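SusD homolog (Bacteroides thetaiotaomicron, PDB 4MRU) probably binds mucin O-glycans as a SusD-like outer-membrane lipoprotein with a TPR-like helical fold, and also carries a magnesium site. Local coordinates at residues A[53-58]-A[418-423]; A[207-212]-A[431-436]; A[261-266]-A[440-445]; A[394-399]-A[412-417]. One frame throughout, in Å; residues are numbered along the deposited sequence.

Contact 1. Residues A[53-58]-A[418-423]; sequences SYAGYF and QKWIAL
Two hydrogen bonds running in opposite directions join the turn after helix 40-54 to helix 408-423. The indole NE1 of W420 gives its proton to A55 O at 2.7 Å with an N-H...O angle of 160°; the oxygen lies in the plane of the indole, at its edge. In return Y57 OH donates to W420 O, also at 2.7 Å, meeting a lone pair in the carbonyl plane. The same hydroxyl is bonded to S430 OG of helix 427-437, while L423 CB packs against it at 3.6 Å. Between the two bonds the rings lie near parallel, 26° apart, but slid past each other and barely overlapping, the centroids of the Y57 ring and the five-membered ring of W420 4.8 Å apart. Y57 CE1 comes over one indole face, 3.3 Å from W420 NE1. The methyl of A55 lies over one face of the phenol, CB 3.8 Å above the centre of the Y57 ring. These positions follow from a Schellman motif closing helix 40-54: G56, with positive phi, turns the chain so that A55 O faces the indole and Y57 is carried alongside it. A side chain at G56 would start close to W420 CZ2. Within this largely helical, SusD-like fold, W420 leaves its own helix with CG anti to the backbone N (chi1 170°), which sends the indole out to the turn. Further out, Y267 meets the indole edge-to-face, P440 packs on it, and F424 meets the Y57 ring edge-to-face.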
# COMPACT_ATOMS: atom_id res chain seq x y z
N SER A 53 10.15 -3.13 -2.24
CA SER A 53 10.69 -3.70 -3.46
C SER A 53 9.62 -3.83 -4.56
O SER A 53 9.89 -3.57 -5.73
CB SER A 53 11.33 -5.09 -3.21
OG SER A 53 12.39 -4.99 -2.28
N TYR A 54 8.43 -4.24 -4.20
CA TYR A 54 7.46 -4.57 -5.24
C TYR A 54 6.71 -3.33 -5.76
O TYR A 54 6.03 -3.41 -6.76
CB TYR A 54 6.53 -5.64 -4.72
CG TYR A 54 7.25 -6.92 -4.25
CD1 TYR A 54 8.49 -7.28 -4.79
CD2 TYR A 54 6.67 -7.79 -3.35
CE1 TYR A 54 9.15 -8.43 -4.38
CE2 TYR A 54 7.31 -8.96 -2.95
CZ TYR A 54 8.55 -9.28 -3.47
OH TYR A 54 9.21 -10.41 -3.09
N ALA A 55 6.80 -2.20 -5.05
CA ALA A 55 6.22 -0.96 -5.51
C ALA A 55 7.25 -0.11 -6.26
O ALA A 55 6.95 1.00 -6.70
CB ALA A 55 5.65 -0.17 -4.32
N GLY A 56 8.49 -0.57 -6.36
CA GLY A 56 9.53 0.26 -6.99
C GLY A 56 9.96 1.43 -6.15
O GLY A 56 10.49 2.44 -6.67
N TYR A 57 9.82 1.31 -4.82
CA TYR A 57 10.12 2.43 -3.91
C TYR A 57 11.49 2.33 -3.25
O TYR A 57 12.17 3.35 -3.08
CB TYR A 57 9.11 2.52 -2.79
CG TYR A 57 7.72 3.03 -3.10
CD1 TYR A 57 7.42 3.76 -4.26
CD2 TYR A 57 6.72 2.88 -2.17
CE1 TYR A 57 6.14 4.26 -4.46
CE2 TYR A 57 5.44 3.36 -2.38
CZ TYR A 57 5.15 4.03 -3.52
OH TYR A 57 3.90 4.51 -3.70
N PHE A 58 11.90 1.12 -2.86
CA PHE A 58 13.12 0.90 -2.08
C PHE A 58 13.81 -0.36 -2.49
O PHE A 58 13.18 -1.35 -2.88
CB PHE A 58 12.87 0.73 -0.59
CG PHE A 58 12.09 1.82 0.04
CD1 PHE A 58 12.56 3.11 0.02
CD2 PHE A 58 10.87 1.56 0.59
CE1 PHE A 58 11.83 4.12 0.56
CE2 PHE A 58 10.12 2.59 1.12
CZ PHE A 58 10.59 3.86 1.09
N GLN A 418 0.36 8.83 -10.94
CA GLN A 418 0.30 9.96 -9.99
C GLN A 418 -0.12 9.52 -8.58
O GLN A 418 0.40 10.01 -7.58
CB GLN A 418 -0.58 11.06 -10.56
CG GLN A 418 0.13 11.79 -11.70
CD GLN A 418 1.41 12.47 -11.22
OE1 GLN A 418 1.45 13.13 -10.15
NE2 GLN A 418 2.39 12.45 -12.06
N LYS A 419 -1.06 8.59 -8.50
CA LYS A 419 -1.45 8.02 -7.21
C LYS A 419 -0.27 7.36 -6.54
O LYS A 419 -0.08 7.50 -5.32
CB LYS A 419 -2.61 7.03 -7.36
CG LYS A 419 -3.16 6.61 -6.04
CD LYS A 419 -4.43 5.84 -6.16
CE LYS A 419 -4.26 4.47 -6.79
NZ LYS A 419 -5.57 3.76 -6.63
N TRP A 420 0.52 6.64 -7.34
CA TRP A 420 1.75 5.94 -6.84
C TRP A 420 2.81 6.89 -6.30
O TRP A 420 3.41 6.62 -5.23
CB TRP A 420 2.31 5.09 -7.96
CG TRP A 420 3.62 4.48 -7.82
CD1 TRP A 420 3.93 3.36 -7.15
CD2 TRP A 420 4.80 4.88 -8.52
NE1 TRP A 420 5.25 3.03 -7.36
CE2 TRP A 420 5.80 3.94 -8.20
CE3 TRP A 420 5.10 5.93 -9.40
CZ2 TRP A 420 7.08 4.04 -8.69
CZ3 TRP A 420 6.36 6.00 -9.93
CH2 TRP A 420 7.34 5.07 -9.58
N ILE A 421 3.05 7.99 -7.00
CA ILE A 421 3.90 9.04 -6.49
C ILE A 421 3.32 9.61 -5.16
O ILE A 421 4.03 9.78 -4.15
CB ILE A 421 4.09 10.16 -7.51
CG1 ILE A 421 4.88 9.64 -8.73
CG2 ILE A 421 4.77 11.35 -6.84
CD1 ILE A 421 4.97 10.66 -9.86
N ALA A 422 2.03 9.94 -5.18
CA ALA A 422 1.37 10.50 -3.99
C ALA A 422 1.26 9.55 -2.78
O ALA A 422 1.15 9.97 -1.65
CB ALA A 422 -0.03 10.98 -4.37
N LEU A 423 1.29 8.26 -3.05
CA LEU A 423 1.21 7.24 -2.01
C LEU A 423 2.51 6.97 -1.26
O LEU A 423 2.52 6.32 -0.23
CB LEU A 423 0.75 5.91 -2.67
CG LEU A 423 -0.74 5.66 -2.77
CD1 LEU A 423 -1.01 4.50 -3.74
CD2 LEU A 423 -1.35 5.38 -1.39

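Contact 2. Residues A[207-212]-A[431-436]; sequences AMRLCY and WSEHRR
Charge dominates this buried meeting of the end of helix 192-209 with helix 427-437. R209, E433 and R436 form a salt-bridge network in which E433 is shared. From its own helix, R436 grips the carboxylate side-on: NH2 reaches E433 OE1 at 2.6 Å and NE reaches E433 OE2 at 2.9 Å, both nearly straight and on syn lone pairs. R209 NH1 adds a second donor to E433 OE2 at 2.8 Å, arriving from above the carboxylate plane, with the two flat groups 51° apart. Doubly held and also paired with K419, E433 is likely to stay ionised. The other end of the R209 guanidinium, NH2, is bridged to E429 and D123, and R436 NH1 to E336.

Close packing lines the flat groups. S432 CB sits 3.8 Å over the centre of the R209 guanidinium, whose chain reaches back by bends at chi2 and chi3. C211 SG lies at the edge of the R436 guanidinium, 3.2 Å from NH1, and R436 CD presses on R209 O at 3.2 Å. The Y212 ring crosses the R436 chain, CD2 touching CG at 3.8 Å, while its hydroxyl is bonded to R340.

Around this network, helix 152-173 packs on R209 and L210, helix 104-125 touches R209, W431 and S432, and helix 408-423 meets Y212, E433 and R436.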
# COMPACT_ATOMS: atom_id res chain seq x y z
N ALA A 207 -13.58 -1.25 -3.04
CA ALA A 207 -14.44 -1.38 -4.22
C ALA A 207 -13.63 -1.31 -5.51
O ALA A 207 -13.82 -2.13 -6.41
CB ALA A 207 -15.54 -0.33 -4.20
N MSE A 208 -12.73 -0.33 -5.64
CA MSE A 208 -11.99 -0.16 -6.89
C MSE A 208 -11.11 -1.37 -7.15
O MSE A 208 -10.95 -1.80 -8.29
CB MSE A 208 -11.14 1.13 -6.84
CG MSE A 208 -10.70 1.57 -8.22
SE MSE A 208 -12.24 2.14 -9.35
CE MSE A 208 -12.97 3.49 -8.15
N ARG A 209 -10.64 -2.00 -6.09
CA ARG A 209 -9.78 -3.17 -6.14
C ARG A 209 -10.46 -4.30 -6.89
O ARG A 209 -9.77 -5.06 -7.55
CB ARG A 209 -9.38 -3.66 -4.74
CG ARG A 209 -8.24 -4.66 -4.77
CD ARG A 209 -6.84 -4.02 -4.79
NE ARG A 209 -6.48 -3.61 -3.43
CZ ARG A 209 -6.04 -2.43 -3.03
NH1 ARG A 209 -5.80 -1.43 -3.87
NH2 ARG A 209 -5.80 -2.29 -1.72
N LEU A 210 -11.79 -4.37 -6.81
CA LEU A 210 -12.53 -5.49 -7.39
C LEU A 210 -13.15 -5.20 -8.76
O LEU A 210 -14.01 -5.98 -9.25
CB LEU A 210 -13.65 -5.93 -6.43
CG LEU A 210 -13.27 -6.13 -4.96
CD1 LEU A 210 -14.45 -6.72 -4.20
CD2 LEU A 210 -12.04 -6.99 -4.82
N CYS A 211 -12.67 -4.17 -9.44
CA CYS A 211 -13.33 -3.73 -10.68
C CYS A 211 -13.11 -4.72 -11.85
O CYS A 211 -13.83 -4.67 -12.85
CB CYS A 211 -12.91 -2.31 -11.02
SG CYS A 211 -11.23 -2.26 -11.68
N TYR A 212 -12.18 -5.66 -11.73
CA TYR A 212 -11.97 -6.66 -12.77
C TYR A 212 -12.58 -8.03 -12.42
O TYR A 212 -12.35 -9.00 -13.15
CB TYR A 212 -10.46 -6.81 -13.09
CG TYR A 212 -9.87 -5.55 -13.67
CD1 TYR A 212 -10.21 -5.13 -14.95
CD2 TYR A 212 -8.91 -4.79 -12.97
CE1 TYR A 212 -9.66 -3.98 -15.50
CE2 TYR A 212 -8.37 -3.65 -13.52
CZ TYR A 212 -8.73 -3.27 -14.81
OH TYR A 212 -8.20 -2.13 -15.35
N TRP A 431 1.81 -1.64 -4.50
CA TRP A 431 2.01 -2.96 -5.09
C TRP A 431 0.67 -3.55 -5.55
O TRP A 431 0.60 -4.11 -6.66
CB TRP A 431 2.73 -3.87 -4.11
CG TRP A 431 2.94 -5.27 -4.58
CD1 TRP A 431 3.17 -5.68 -5.85
CD2 TRP A 431 2.97 -6.45 -3.77
NE1 TRP A 431 3.32 -7.05 -5.90
CE2 TRP A 431 3.22 -7.55 -4.64
CE3 TRP A 431 2.80 -6.69 -2.40
CZ2 TRP A 431 3.31 -8.87 -4.19
CZ3 TRP A 431 2.89 -8.00 -1.94
CH2 TRP A 431 3.16 -9.08 -2.84
N SER A 432 -0.36 -3.44 -4.71
CA SER A 432 -1.65 -3.99 -5.06
C SER A 432 -2.17 -3.30 -6.27
O SER A 432 -2.69 -3.93 -7.17
CB SER A 432 -2.62 -3.89 -3.88
OG SER A 432 -2.16 -4.69 -2.83
N GLU A 433 -2.03 -1.97 -6.32
CA GLU A 433 -2.54 -1.25 -7.47
C GLU A 433 -1.76 -1.54 -8.76
O GLU A 433 -2.32 -1.47 -9.86
CB GLU A 433 -2.56 0.25 -7.14
CG GLU A 433 -3.66 0.56 -6.13
CD GLU A 433 -5.03 0.26 -6.71
OE1 GLU A 433 -5.54 1.17 -7.39
OE2 GLU A 433 -5.53 -0.90 -6.58
N HIS A 434 -0.48 -1.80 -8.62
CA HIS A 434 0.37 -2.19 -9.73
C HIS A 434 -0.02 -3.57 -10.25
O HIS A 434 -0.19 -3.77 -11.44
CB HIS A 434 1.89 -2.15 -9.36
CG HIS A 434 2.76 -2.75 -10.42
ND1 HIS A 434 3.16 -2.06 -11.54
CD2 HIS A 434 3.21 -4.02 -10.59
CE1 HIS A 434 3.83 -2.87 -12.34
NE2 HIS A 434 3.91 -4.05 -11.77
N ARG A 435 -0.25 -4.50 -9.35
CA ARG A 435 -0.80 -5.80 -9.76
C ARG A 435 -2.18 -5.69 -10.48
O ARG A 435 -2.44 -6.37 -11.48
CB ARG A 435 -0.90 -6.72 -8.55
CG ARG A 435 0.47 -7.16 -8.06
CD ARG A 435 0.34 -8.09 -6.85
NE ARG A 435 -0.02 -7.35 -5.66
CZ ARG A 435 -0.53 -7.89 -4.55
NH1 ARG A 435 -0.78 -9.17 -4.48
NH2 ARG A 435 -0.84 -7.09 -3.52
N ARG A 436 -3.05 -4.88 -9.94
CA ARG A 436 -4.42 -4.77 -10.44
C ARG A 436 -4.45 -4.17 -11.84
O ARG A 436 -5.12 -4.68 -12.74
CB ARG A 436 -5.26 -3.91 -9.52
CG ARG A 436 -6.73 -3.81 -9.99
CD ARG A 436 -7.61 -3.15 -8.94
NE ARG A 436 -7.27 -1.75 -8.74
CZ ARG A 436 -7.74 -0.73 -9.45
NH1 ARG A 436 -8.61 -0.93 -10.42
NH2 ARG A 436 -7.30 0.50 -9.21

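Contact 3. Residues A[261-266]-A[440-445]; sequences GADIIC and PKLLPV. With EDO (1,2-ethanediol), chain H.
Tight packing here centres on one carboxylate oxygen. D263 OD2 accepts the backbone N-H of L443 at 2.6 Å, practically straight (179°), the nitrogen approaching nearly along the C-O axis. The same oxygen is crowded by carbon: L443 CB comes to 3.3 Å of D263 OD2, and L442, crossing the aspartate at about a right angle, brings its CB to 3.5 Å of D263 OD2. The other oxygen works through water, which donates to D263 OD1 at 2.6 Å and to L443 O at 2.9 Å, so that both backbone polar groups of L443 are tied to one side chain. D263 belongs to the first turn of helix 262-270, with G261 as N-cap, and its negative charge would sit favourably beside the positive end of the helix. The partner, 440-445, is an extended segment without regular structure that starts at a cis peptide bond before P440. An alanine in place of D263 would remove both carboxylate oxygens and would probably leave the N-H of L443 without its acceptor and the bridging water without one of its two holds. Looser contacts flank this grip. L443 CD1 rests on A262 CB at 4.0 Å and more distantly on C266 SG, and the leucine remains partly exposed. On the outer side L442 O takes a hydrogen bond from an ethanediol, O2 at 2.7 Å, a molecule probably left from the crystallisation liquor that also lies against P444. Y267 OH binds K441 O just before the grip, and R295 takes P444 O beyond it.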
# COMPACT_ATOMS: atom_id res chain seq x y z
N GLY A 261 14.55 3.37 -4.58
CA GLY A 261 14.61 2.60 -5.78
C GLY A 261 14.67 3.42 -7.06
O GLY A 261 14.29 4.61 -7.10
N ALA A 262 15.15 2.77 -8.13
CA ALA A 262 15.36 3.43 -9.39
C ALA A 262 14.05 3.93 -9.99
O ALA A 262 14.02 4.99 -10.63
CB ALA A 262 16.02 2.48 -10.36
N ASP A 263 12.99 3.16 -9.81
CA ASP A 263 11.74 3.44 -10.54
C ASP A 263 11.17 4.77 -10.16
O ASP A 263 10.93 5.62 -11.02
CB ASP A 263 10.71 2.34 -10.30
CG ASP A 263 11.23 0.97 -10.63
OD1 ASP A 263 11.90 0.34 -9.77
OD2 ASP A 263 10.96 0.55 -11.76
N ILE A 264 10.97 4.99 -8.87
CA ILE A 264 10.35 6.25 -8.44
C ILE A 264 11.24 7.46 -8.79
O ILE A 264 10.73 8.52 -9.18
CB ILE A 264 9.97 6.23 -6.96
CG1 ILE A 264 9.09 7.47 -6.67
CG2 ILE A 264 11.21 6.17 -6.06
CD1 ILE A 264 8.26 7.36 -5.44
N ILE A 265 12.55 7.29 -8.75
CA ILE A 265 13.46 8.35 -9.21
C ILE A 265 13.39 8.61 -10.73
O ILE A 265 13.46 9.77 -11.16
CB ILE A 265 14.90 8.04 -8.79
CG1 ILE A 265 15.00 7.96 -7.27
CG2 ILE A 265 15.86 9.10 -9.30
CD1 ILE A 265 14.82 9.27 -6.56
N CYS A 266 13.28 7.57 -11.55
CA CYS A 266 13.14 7.74 -12.99
C CYS A 266 11.93 8.59 -13.35
O CYS A 266 12.02 9.51 -14.17
CB CYS A 266 12.99 6.39 -13.71
SG CYS A 266 14.53 5.49 -13.83
N PRO A 440 2.04 1.89 -12.02
CA PRO A 440 2.91 2.28 -13.10
C PRO A 440 3.73 1.09 -13.61
O PRO A 440 3.93 0.10 -12.91
CB PRO A 440 3.83 3.31 -12.44
CG PRO A 440 3.99 2.74 -11.06
CD PRO A 440 2.64 2.18 -10.70
N LYS A 441 4.21 1.19 -14.84
CA LYS A 441 5.17 0.27 -15.35
C LYS A 441 6.48 0.46 -14.58
O LYS A 441 6.92 1.57 -14.37
CB LYS A 441 5.39 0.46 -16.85
CG LYS A 441 4.09 0.31 -17.65
CD LYS A 441 4.40 0.71 -19.09
CE LYS A 441 3.19 0.60 -19.97
NZ LYS A 441 3.52 1.20 -21.30
N LEU A 442 7.05 -0.65 -14.13
CA LEU A 442 8.26 -0.66 -13.35
C LEU A 442 9.39 -1.41 -14.09
O LEU A 442 9.14 -2.25 -14.98
CB LEU A 442 8.01 -1.38 -12.04
CG LEU A 442 6.93 -0.81 -11.14
CD1 LEU A 442 6.66 -1.77 -9.95
CD2 LEU A 442 7.36 0.57 -10.68
N LEU A 443 10.62 -1.17 -13.67
CA LEU A 443 11.77 -1.80 -14.23
C LEU A 443 11.84 -3.25 -13.78
O LEU A 443 11.64 -3.56 -12.58
CB LEU A 443 13.05 -1.07 -13.79
CG LEU A 443 13.21 0.39 -14.23
CD1 LEU A 443 14.51 0.99 -13.71
CD2 LEU A 443 13.20 0.48 -15.74
N PRO A 444 12.20 -4.14 -14.71
CA PRO A 444 12.27 -5.56 -14.32
C PRO A 444 13.46 -5.80 -13.38
O PRO A 444 14.45 -5.08 -13.44
CB PRO A 444 12.45 -6.28 -15.65
CG PRO A 444 13.18 -5.30 -16.51
CD PRO A 444 12.56 -3.95 -16.12
N VAL A 445 13.36 -6.82 -12.53
CA VAL A 445 14.49 -7.22 -11.73
C VAL A 445 15.60 -7.73 -12.67
O VAL A 445 15.33 -8.20 -13.78
CB VAL A 445 14.17 -8.30 -10.67
CG1 VAL A 445 13.08 -7.81 -9.72
CG2 VAL A 445 13.75 -9.61 -11.33
C1 EDO H . 7.58 -6.13 -14.06
O1 EDO H . 6.85 -5.03 -13.52
C2 EDO H . 7.93 -5.84 -15.51
O2 EDO H . 8.98 -4.89 -15.58
O HOH W 1 11.41 -2.18 -10.06

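Contact 4. Residues A[394-399]-A[412-417]; sequences ANITVK and LERIIT. With EDO (1,2-ethanediol), chain L.
The loop leading into helix 408-423 folds back onto that helix, and R414 clasps it from the helix side. Its guanidinium grips T397 side-on: NE donates to T397 O at 2.9 Å and NH2 to T397 OG1 at 3.0 Å, with a weak bond from NH2 to T397 O. The flat group is sandwiched, I396 CD1 lying 3.5 Å above one face and K399 O over the opposite one, 3.1 Å from R414 CZ. CG takes the crowded position between backbone N and carbonyl carbon (chi1 55°), and a bend at chi3 lays the guanidinium along the loop. NH1 is bridged to E410. An alanine at R414 would probably loosen the loop at T397, since the side-on grip and the support under I396 CD1 would go together. Beside it, E413 extends tip to tip against I396, I396 CB 3.5 Å from E413 OE2; two waters link its carboxylate to N395 N and N395 OD1. T417 OG1 bonds E413 O and touches I396 CG2. At the far end K399 NZ holds an ethanediol, probably from the crystallisation liquor, near the magnesium-binding N373. This is a long loop packed back on its following helix, held by side-on arginine bonds.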
# COMPACT_ATOMS: atom_id res chain seq x y z
N ALA A 394 8.72 3.82 -18.74
CA ALA A 394 7.43 4.23 -19.33
C ALA A 394 7.58 5.51 -20.10
O ALA A 394 8.56 6.25 -19.92
CB ALA A 394 6.39 4.40 -18.23
N ASN A 395 6.58 5.83 -20.91
CA ASN A 395 6.58 7.14 -21.56
C ASN A 395 5.40 8.01 -21.12
O ASN A 395 5.27 9.12 -21.58
CB ASN A 395 6.62 6.97 -23.08
CG ASN A 395 5.33 6.45 -23.66
OD1 ASN A 395 4.39 6.07 -22.95
ND2 ASN A 395 5.26 6.48 -24.97
N ILE A 396 4.62 7.54 -20.15
CA ILE A 396 3.47 8.27 -19.64
C ILE A 396 3.83 9.66 -19.11
O ILE A 396 4.75 9.84 -18.32
CB ILE A 396 2.71 7.48 -18.53
CG1 ILE A 396 1.34 8.12 -18.18
CG2 ILE A 396 3.55 7.32 -17.27
CD1 ILE A 396 0.34 8.10 -19.32
N THR A 397 3.08 10.66 -19.55
CA THR A 397 3.28 12.03 -19.10
C THR A 397 2.24 12.42 -18.11
O THR A 397 1.21 11.74 -17.93
CB THR A 397 3.19 13.00 -20.28
OG1 THR A 397 1.90 12.92 -20.83
CG2 THR A 397 4.23 12.65 -21.38
N VAL A 398 2.46 13.56 -17.47
CA VAL A 398 1.49 14.06 -16.47
C VAL A 398 0.24 14.67 -17.11
O VAL A 398 -0.88 14.44 -16.63
CB VAL A 398 2.10 15.14 -15.57
CG1 VAL A 398 1.06 15.63 -14.56
CG2 VAL A 398 3.33 14.60 -14.84
N LYS A 399 0.42 15.39 -18.20
CA LYS A 399 -0.70 16.13 -18.79
C LYS A 399 -1.86 15.21 -19.24
O LYS A 399 -1.67 14.25 -20.00
CB LYS A 399 -0.21 17.00 -19.96
CG LYS A 399 -1.26 17.95 -20.57
CD LYS A 399 -0.65 18.80 -21.67
CE LYS A 399 -1.62 19.85 -22.23
NZ LYS A 399 -2.78 19.18 -22.87
N LEU A 412 -5.76 6.00 -17.45
CA LEU A 412 -5.68 5.18 -16.25
C LEU A 412 -4.21 5.09 -15.78
O LEU A 412 -3.90 5.24 -14.60
CB LEU A 412 -6.24 3.79 -16.51
CG LEU A 412 -6.13 2.78 -15.36
CD1 LEU A 412 -6.93 3.24 -14.16
CD2 LEU A 412 -6.60 1.39 -15.82
N GLU A 413 -3.32 4.93 -16.75
CA GLU A 413 -1.91 4.86 -16.47
C GLU A 413 -1.41 6.12 -15.73
O GLU A 413 -0.70 5.99 -14.73
CB GLU A 413 -1.10 4.61 -17.74
CG GLU A 413 0.40 4.50 -17.49
CD GLU A 413 1.21 4.20 -18.72
OE1 GLU A 413 0.64 4.24 -19.87
OE2 GLU A 413 2.44 3.97 -18.54
N ARG A 414 -1.80 7.31 -16.17
CA ARG A 414 -1.37 8.53 -15.46
C ARG A 414 -2.10 8.68 -14.10
O ARG A 414 -1.46 9.09 -13.15
CB ARG A 414 -1.47 9.82 -16.32
CG ARG A 414 -2.80 10.14 -16.95
CD ARG A 414 -2.74 11.53 -17.59
NE ARG A 414 -1.63 11.64 -18.52
CZ ARG A 414 -1.65 11.19 -19.78
NH1 ARG A 414 -2.74 10.59 -20.27
NH2 ARG A 414 -0.59 11.30 -20.54
N ILE A 415 -3.38 8.31 -14.00
CA ILE A 415 -4.06 8.36 -12.71
C ILE A 415 -3.29 7.49 -11.70
O ILE A 415 -2.95 7.91 -10.62
CB ILE A 415 -5.52 7.90 -12.81
CG1 ILE A 415 -6.35 8.92 -13.60
CG2 ILE A 415 -6.10 7.65 -11.41
CD1 ILE A 415 -7.70 8.42 -13.99
N ILE A 416 -2.95 6.27 -12.09
CA ILE A 416 -2.33 5.35 -11.16
C ILE A 416 -0.88 5.74 -10.92
O ILE A 416 -0.34 5.63 -9.78
CB ILE A 416 -2.41 3.90 -11.69
CG1 ILE A 416 -3.86 3.40 -11.80
CG2 ILE A 416 -1.61 2.97 -10.78
CD1 ILE A 416 -4.68 3.39 -10.51
N THR A 417 -0.21 6.23 -11.95
CA THR A 417 1.19 6.71 -11.77
C THR A 417 1.25 7.85 -10.77
O THR A 417 2.08 7.87 -9.85
CB THR A 417 1.79 7.14 -13.10
OG1 THR A 417 1.92 5.99 -13.94
CG2 THR A 417 3.19 7.73 -12.91
C1 EDO L . -1.39 16.31 -24.97
O1 EDO L . -2.45 16.42 -23.99
C2 EDO L . -1.32 17.48 -25.95
O2 EDO L . -1.24 18.76 -25.28
O HOH W 2 4.10 4.20 -20.78
O HOH W 3 1.67 5.12 -22.17

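Helix 408-423 serves contacts 1 and 4, whose centres lie about 13 Å apart, and the following helix 427-437 serves contact 2. The two helices are tied by a salt bridge, K419 NZ to E433 OE1 at 2.7 Å, joining contact 1 to contact 2. Contact 3 lies closest to contact 1, about 9 Å between centres: W420 CH2 packs on I264 CA at 3.4 Å, while P440 reaches both W420 and T417, the latter in contact 4. Contacts 2 and 3 are farthest apart, about 19 Å. Of the four, contact 4 approaches the metal site, the K399 side chain about 4 Å from that of N373 and about 5 Å from magnesium.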